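Thioredoxin Reductase (Burkholderia cenocepacia, PDB 4F82) probably reduces hydrogen peroxide and organic hydroperoxides to water and alcohols as a thiol-dependent peroxiredoxin of the Prx5 subfamily. Local coordinates at residues A[38-41]-A[42-45]; A[116-119]-A[120-124]; A[133-136]-A[137-140]. All coordinates share one frame; numbering follows the deposited sequence.

Contact 1 (A[38-41]-A[42-45])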
loop_
_atom_site.group_PDB
_atom_site.type_symbol
_atom_site.label_atom_id
_atom_site.label_comp_id
_atom_site.label_asym_id
_atom_site.label_seq_id
_atom_site.Cartn_x
_atom_site.Cartn_y
_atom_site.Cartn_z
ATOM N N ALA A 38 3.298 6.991 15.308
ATOM C CA ALA A 38 4.504 7.556 14.676
ATOM C C ALA A 38 5.699 7.336 15.589
ATOM O O ALA A 38 5.558 7.401 16.799
ATOM C CB ALA A 38 4.326 9.044 14.456
ATOM N N CYS A 39 6.879 7.096 15.021
ATOM C CA CYS A 39 8.067 7.029 15.852
ATOM C C CYS A 39 9.272 7.409 15.015
ATOM O O CYS A 39 9.259 7.261 13.801
ATOM C CB CYS A 39 8.245 5.629 16.414
ATOM S SG CYS A 39 8.329 4.459 15.064
ATOM N N SER A 40 10.292 7.914 15.702
ATOM C CA SER A 40 11.530 8.396 15.084
ATOM C C SER A 40 12.485 7.223 14.918
ATOM O O SER A 40 12.659 6.438 15.847
ATOM C CB SER A 40 12.169 9.486 15.963
ATOM O OG SER A 40 13.585 9.552 15.813
ATOM N N VAL A 41 13.101 7.094 13.745
ATOM C CA VAL A 41 14.069 6.012 13.528
ATOM C C VAL A 41 15.242 6.108 14.527
ATOM O O VAL A 41 15.622 5.116 15.167
ATOM C CB VAL A 41 14.600 6.030 12.082
ATOM C CG1 VAL A 41 15.788 5.059 11.902
ATOM C CG2 VAL A 41 13.476 5.631 11.117
ATOM N N ARG A 42 15.831 7.292 14.659
ATOM C CA ARG A 42 17.008 7.390 15.486
ATOM C C ARG A 42 16.602 7.192 16.939
ATOM O O ARG A 42 17.281 6.468 17.672
ATOM C CB ARG A 42 17.779 8.695 15.213
ATOM C CG ARG A 42 18.470 8.628 13.840
ATOM C CD ARG A 42 19.603 9.635 13.658
ATOM N NE ARG A 42 20.643 9.539 14.687
ATOM C CZ ARG A 42 21.674 8.690 14.653
ATOM N NH1 ARG A 42 21.809 7.814 13.650
ATOM N NH2 ARG A 42 22.576 8.708 15.630
ATOM N N ASP A 43 15.463 7.751 17.341
ATOM C CA ASP A 43 14.963 7.502 18.708
ATOM C C ASP A 43 14.726 6.022 19.073
ATOM O O ASP A 43 15.021 5.604 20.190
ATOM C CB ASP A 43 13.700 8.328 19.017
ATOM C CG ASP A 43 13.995 9.821 19.178
ATOM O OD1 ASP A 43 15.193 10.200 19.250
ATOM O OD2 ASP A 43 13.023 10.614 19.234
ATOM N N GLN A 44 14.203 5.249 18.133
ATOM C CA GLN A 44 13.890 3.835 18.334
ATOM C C GLN A 44 15.099 2.897 18.218
ATOM O O GLN A 44 15.013 1.763 18.679
ATOM C CB GLN A 44 12.839 3.353 17.306
ATOM C CG GLN A 44 11.470 3.981 17.474
ATOM C CD GLN A 44 10.761 3.447 18.694
ATOM O OE1 GLN A 44 10.785 2.233 18.963
ATOM N NE2 GLN A 44 10.145 4.344 19.459
ATOM N N VAL A 45 16.178 3.323 17.560
ATOM C CA VAL A 45 17.396 2.500 17.496
ATOM C C VAL A 45 18.386 2.915 18.563
ATOM O O VAL A 45 19.369 2.197 18.829
ATOM C CB VAL A 45 18.094 2.498 16.118
ATOM C CG1 VAL A 45 17.112 2.123 15.030
ATOM C CG2 VAL A 45 18.761 3.855 15.820
HETATM O O HOH W 1 9.931 7.633 18.665
#

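Contact 2 (A[116-119]-A[120-124])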
loop_
_atom_site.group_PDB
_atom_site.type_symbol
_atom_site.label_atom_id
_atom_site.label_comp_id
_atom_site.label_asym_id
_atom_site.label_seq_id
_atom_site.Cartn_x
_atom_site.Cartn_y
_atom_site.Cartn_z
ATOM N N GLY A 116 5.390 4.589 4.602
ATOM C CA GLY A 116 4.468 4.777 3.464
ATOM C C GLY A 116 4.658 6.054 2.626
ATOM O O GLY A 116 4.105 6.184 1.516
ATOM N N SER A 117 5.441 7.011 3.129
ATOM C CA SER A 117 5.781 8.188 2.324
ATOM C C SER A 117 7.131 8.029 1.621
ATOM O O SER A 117 7.570 8.932 0.888
ATOM C CB SER A 117 5.824 9.434 3.237
ATOM O OG SER A 117 4.537 9.748 3.759
ATOM N N ALA A 118 7.796 6.904 1.907
ATOM C CA ALA A 118 9.124 6.566 1.403
ATOM C C ALA A 118 10.210 7.506 1.910
ATOM O O ALA A 118 11.300 7.549 1.330
ATOM C CB ALA A 118 9.141 6.491 -0.127
ATOM N N ALA A 119 9.929 8.221 3.006
ATOM C CA ALA A 119 10.887 9.173 3.563
ATOM C C ALA A 119 12.175 8.511 4.035
ATOM O O ALA A 119 13.261 9.019 3.736
ATOM C CB ALA A 119 10.268 10.020 4.691
ATOM N N PHE A 120 12.068 7.413 4.787
ATOM C CA PHE A 120 13.252 6.703 5.287
ATOM C C PHE A 120 14.044 6.086 4.120
ATOM O O PHE A 120 15.278 6.170 4.052
ATOM C CB PHE A 120 12.796 5.591 6.246
ATOM C CG PHE A 120 13.928 4.902 7.002
ATOM C CD1 PHE A 120 14.986 5.635 7.565
ATOM C CD2 PHE A 120 13.882 3.531 7.218
ATOM C CE1 PHE A 120 16.007 4.982 8.271
ATOM C CE2 PHE A 120 14.889 2.878 7.957
ATOM C CZ PHE A 120 15.940 3.601 8.468
ATOM N N THR A 121 13.315 5.461 3.203
ATOM C CA THR A 121 13.929 4.705 2.123
ATOM C C THR A 121 14.648 5.682 1.219
ATOM O O THR A 121 15.740 5.383 0.709
ATOM C CB THR A 121 12.864 3.927 1.334
ATOM O OG1 THR A 121 12.185 3.010 2.218
ATOM C CG2 THR A 121 13.519 3.111 0.194
ATOM N N HIS A 122 14.019 6.841 0.980
ATOM C CA HIS A 122 14.696 7.934 0.254
ATOM C C HIS A 122 15.934 8.412 0.990
ATOM O O HIS A 122 16.971 8.648 0.370
ATOM C CB HIS A 122 13.743 9.110 -0.013
ATOM C CG HIS A 122 13.032 9.031 -1.334
ATOM N ND1 HIS A 122 11.666 8.854 -1.441
ATOM C CD2 HIS A 122 13.502 9.128 -2.601
ATOM C CE1 HIS A 122 11.321 8.846 -2.722
ATOM N NE2 HIS A 122 12.417 9.000 -3.445
ATOM N N ALA A 123 15.851 8.551 2.314
ATOM C CA ALA A 123 16.987 9.062 3.063
ATOM C C ALA A 123 18.172 8.059 3.015
ATOM O O ALA A 123 19.336 8.466 3.101
ATOM C CB ALA A 123 16.576 9.380 4.489
ATOM N N LEU A 124 17.856 6.770 2.888
ATOM C CA LEU A 124 18.833 5.661 2.762
ATOM C C LEU A 124 19.390 5.497 1.342
ATOM O O LEU A 124 20.376 4.771 1.117
ATOM C CB LEU A 124 18.169 4.334 3.149
ATOM C CG LEU A 124 17.708 4.181 4.600
ATOM C CD1 LEU A 124 16.938 2.840 4.746
ATOM C CD2 LEU A 124 18.868 4.339 5.623
#

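Contact 3 (A[133-136]-A[137-140])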
loop_
_atom_site.group_PDB
_atom_site.type_symbol
_atom_site.label_atom_id
_atom_site.label_comp_id
_atom_site.label_asym_id
_atom_site.label_seq_id
_atom_site.Cartn_x
_atom_site.Cartn_y
_atom_site.Cartn_z
ATOM N N ARG A 133 4.918 -2.351 -12.590
ATOM C CA ARG A 133 4.050 -3.391 -12.030
ATOM C C ARG A 133 2.953 -2.783 -11.151
ATOM O O ARG A 133 2.258 -3.487 -10.386
ATOM C CB ARG A 133 4.850 -4.504 -11.345
ATOM C CG ARG A 133 5.485 -4.127 -10.053
ATOM C CD ARG A 133 6.471 -5.223 -9.614
ATOM N NE ARG A 133 7.627 -5.361 -10.513
ATOM C CZ ARG A 133 8.765 -5.922 -10.136
ATOM N NH1 ARG A 133 8.880 -6.355 -8.885
ATOM N NH2 ARG A 133 9.784 -6.017 -10.978
ATOM N N GLY A 134 2.760 -1.478 -11.310
ATOM C CA GLY A 134 1.668 -0.791 -10.633
ATOM C C GLY A 134 1.938 -0.526 -9.156
ATOM O O GLY A 134 0.990 -0.421 -8.349
ATOM N N MET A 135 3.216 -0.422 -8.774
ATOM C CA MET A 135 3.539 -0.191 -7.369
ATOM C C MET A 135 4.212 1.156 -7.102
ATOM O O MET A 135 4.531 1.481 -5.928
ATOM C CB MET A 135 4.459 -1.311 -6.858
ATOM C CG MET A 135 3.769 -2.658 -6.622
ATOM S SD MET A 135 4.954 -4.036 -6.583
ATOM C CE MET A 135 5.716 -3.804 -4.956
ATOM N N GLY A 136 4.502 1.902 -8.176
ATOM C CA GLY A 136 5.211 3.178 -8.042
ATOM C C GLY A 136 6.535 3.033 -7.328
ATOM O O GLY A 136 7.171 1.975 -7.432
ATOM N N ILE A 137 6.944 4.079 -6.589
ATOM C CA ILE A 137 8.246 4.092 -5.917
ATOM C C ILE A 137 8.180 3.281 -4.631
ATOM O O ILE A 137 7.320 3.529 -3.778
ATOM C CB ILE A 137 8.696 5.543 -5.609
ATOM C CG1 ILE A 137 8.657 6.410 -6.894
ATOM C CG2 ILE A 137 10.093 5.578 -4.954
ATOM C CD1 ILE A 137 9.396 5.850 -8.130
ATOM N N ARG A 138 9.114 2.340 -4.469
ATOM C CA ARG A 138 9.119 1.401 -3.348
ATOM C C ARG A 138 10.557 1.191 -2.851
ATOM O O ARG A 138 11.511 1.832 -3.343
ATOM C CB ARG A 138 8.537 0.046 -3.821
ATOM C CG ARG A 138 7.059 0.070 -4.246
ATOM C CD ARG A 138 6.142 0.495 -3.071
ATOM N NE ARG A 138 4.726 0.409 -3.450
ATOM C CZ ARG A 138 3.932 -0.588 -3.078
ATOM N NH1 ARG A 138 4.432 -1.579 -2.337
ATOM N NH2 ARG A 138 2.651 -0.601 -3.450
ATOM N N SER A 139 10.749 0.285 -1.911
ATOM C CA SER A 139 12.124 0.025 -1.424
ATOM C C SER A 139 12.819 -1.083 -2.222
ATOM O O SER A 139 12.166 -2.019 -2.695
ATOM C CB SER A 139 12.090 -0.373 0.059
ATOM O OG SER A 139 13.419 -0.503 0.585
ATOM N N LEU A 140 14.146 -0.983 -2.383
ATOM C CA LEU A 140 14.948 -2.149 -2.756
ATOM C C LEU A 140 14.791 -3.155 -1.639
ATOM O O LEU A 140 14.415 -2.774 -0.482
ATOM C CB LEU A 140 16.449 -1.787 -2.922
ATOM C CG LEU A 140 16.754 -0.940 -4.157
ATOM C CD1 LEU A 140 18.148 -0.358 -4.084
ATOM C CD2 LEU A 140 16.571 -1.784 -5.432
#

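Contact 1 (A[38-41]-A[42-45])
Ser40 caps the helix 41-45 with its side chain: in the conformer described, one of two modelled, OG accepts the backbone N-H of Asp43 over 3.0 Å, and the bond is nearly straight, with 166° at the hydrogen. A chi1 of 152° swings OG to the helix side, in line with the Asp43 N-H. The same oxygen is hydrogen-bonded to Asp18 OD1, and that carboxylate oxygen also takes the N-H of Arg42, so side chains serve two amides of the first turn. The carbonyl of Ser40 opens the helical bonding, with Gln44 N at 3.0 Å from Ser40 O; one residue on, Val45 N lies 3.0 Å from Val41 O in a more bent bond.

Asp43 bends back over the cap. Its CB and carboxylate lie alongside the CB and OG of Ser40, the CB atoms of Asp43 and Ser40 being 3.6 Å apart. The first torsion of Gln44 sets its CG 3.8 Å from Cys39 CB, and a bend at chi2 (-72°) leaves the amide nitrogen beside the same atom, NE2 also lying 3.8 Å from Cys39 CB. A water accepts from Ser40 N and, weakly, from Gln44 NE2, while Gln44 OE1 is held by Arg111 NH1. On the buried side, both methyls of Val45 approach Val41 O, CG1 at 3.3 Å. Arg42 NH1 hydrogen-bonds to the carbonyl oxygens of Leu16 and Gly149.

The contact is thus a strand-to-helix turn with an N-cap serine. With two carboxylates near the amino end of the helix, their negative charges probably interact favourably with its dipole, while the valines turn its apolar side inward.

Contact 2 (A[116-119]-A[120-124])
Ala118 O is gripped twice by His122, through the backbone and through the ring. The backbone bond is the stronger, with His122 N at 2.8 Å from Ala118 O and 160° at the hydrogen. The second is weak and bent: His122 ND1 comes within 3.1 Å of Ala118 O, at only 129°. The carbonyl oxygen meets the imidazole at its edge, near the ring plane, and the ring lies back along the start of the helix, with ND1 also 3.7 Å from Ala118 CB. A chi1 of -92°, well away from a staggered value, accompanies this backward turn.

Ala118 holds the N-cap position of the helix 119-124, which follows the strand 111-114 of the thioredoxin-like fold. Having no side-chain acceptor of its own, the cap residue is supplemented by Asp115, whose carboxylate takes Phe120 N on OD1 and is hydrogen-bonded to Thr121 OG1 through OD2. The next helical bond joins Ala123 N to Ala119 O over 3.0 Å, and Ala123 CB rests 3.4 Å from Ala119 O.

Phe120 and Leu124 are buried, Phe120 against Ala19 and Leu124 against Tyr142 and Met144. Leu124 CD1 lies over one face of the Phe120 ring, 3.8 Å above its plane and off-centre. Ser117, before the cap, packs against Met135 of the second subunit.

Contact 3 (A[133-136]-A[137-140])
Met135 and Arg138 cross their side chains at about a right angle where a classic beta bulge leads into the strand 137-147: Met135 and Gly136 together face Leu130, just beyond the antiparallel strand 127-129. The thioether chain passes over one face of the guanidinium. Met135 CB stands 3.6 Å above its plane, off-centre; farther along, CG lies 3.9 Å from Arg138 NH2, and the terminal CE reaches over to 3.7 Å from Arg138 NH1. A bend at chi3 (75°) brings this methyl back across the group.

Arg138 approaches from the strand by folding at chi2 (-61°), a turn that returns its NE toward the preceding loop. There NE donates to Met135 O over 2.7 Å, although the bond is weak because the angle at the hydrogen is only 130°. One residue, Met135, therefore meets the arginine with both its carbonyl and its side chain. The outer nitrogens have other partners: NH1 bonds to Pro56 O, and NH2 forms a salt bridge with OD1 of Asp93 of the second subunit, which also packs on Met135. These bonds fix the guanidinium's orientation against Met135, and the salt bridge ties it to the dimer interface.

Gly136, the second bulge residue, has a positive phi, which favours glycine. Beyond it, Ile137 turns its side chain from the loop toward Thr127 and Asp129. At the far end of the segment, the hydroxyl of Ser139 donates to the carbonyl of Leu140 in the carbonyl plane, on a lone pair, with 2.7 Å between Ser139 OG and Leu140 O.

In the fold
Contact 2 is the middle member of the set, touching both of the others. Its Phe120 ring meets contact 1, with CE1 of Phe120 3.6 Å from Val41 CG1, while Thr121 CG2 packs 3.6 Å from Ser139 OG of contact 3. There, too, His122 CE1 lies 4.1 Å from Ile137 CG2. Contacts 1 and 3 do not touch: their nearest atoms are about 12 Å apart, although both reach the same mixed sheet. Contacts 2 and 3 share the dimer interface, where Ser117 OG is weakly hydrogen-bonded to Gly136 N of the second subunit. Contact 3 also approaches the predicted peroxidatic site, the Met135 side chain lying about 7 Å from that of Cys63.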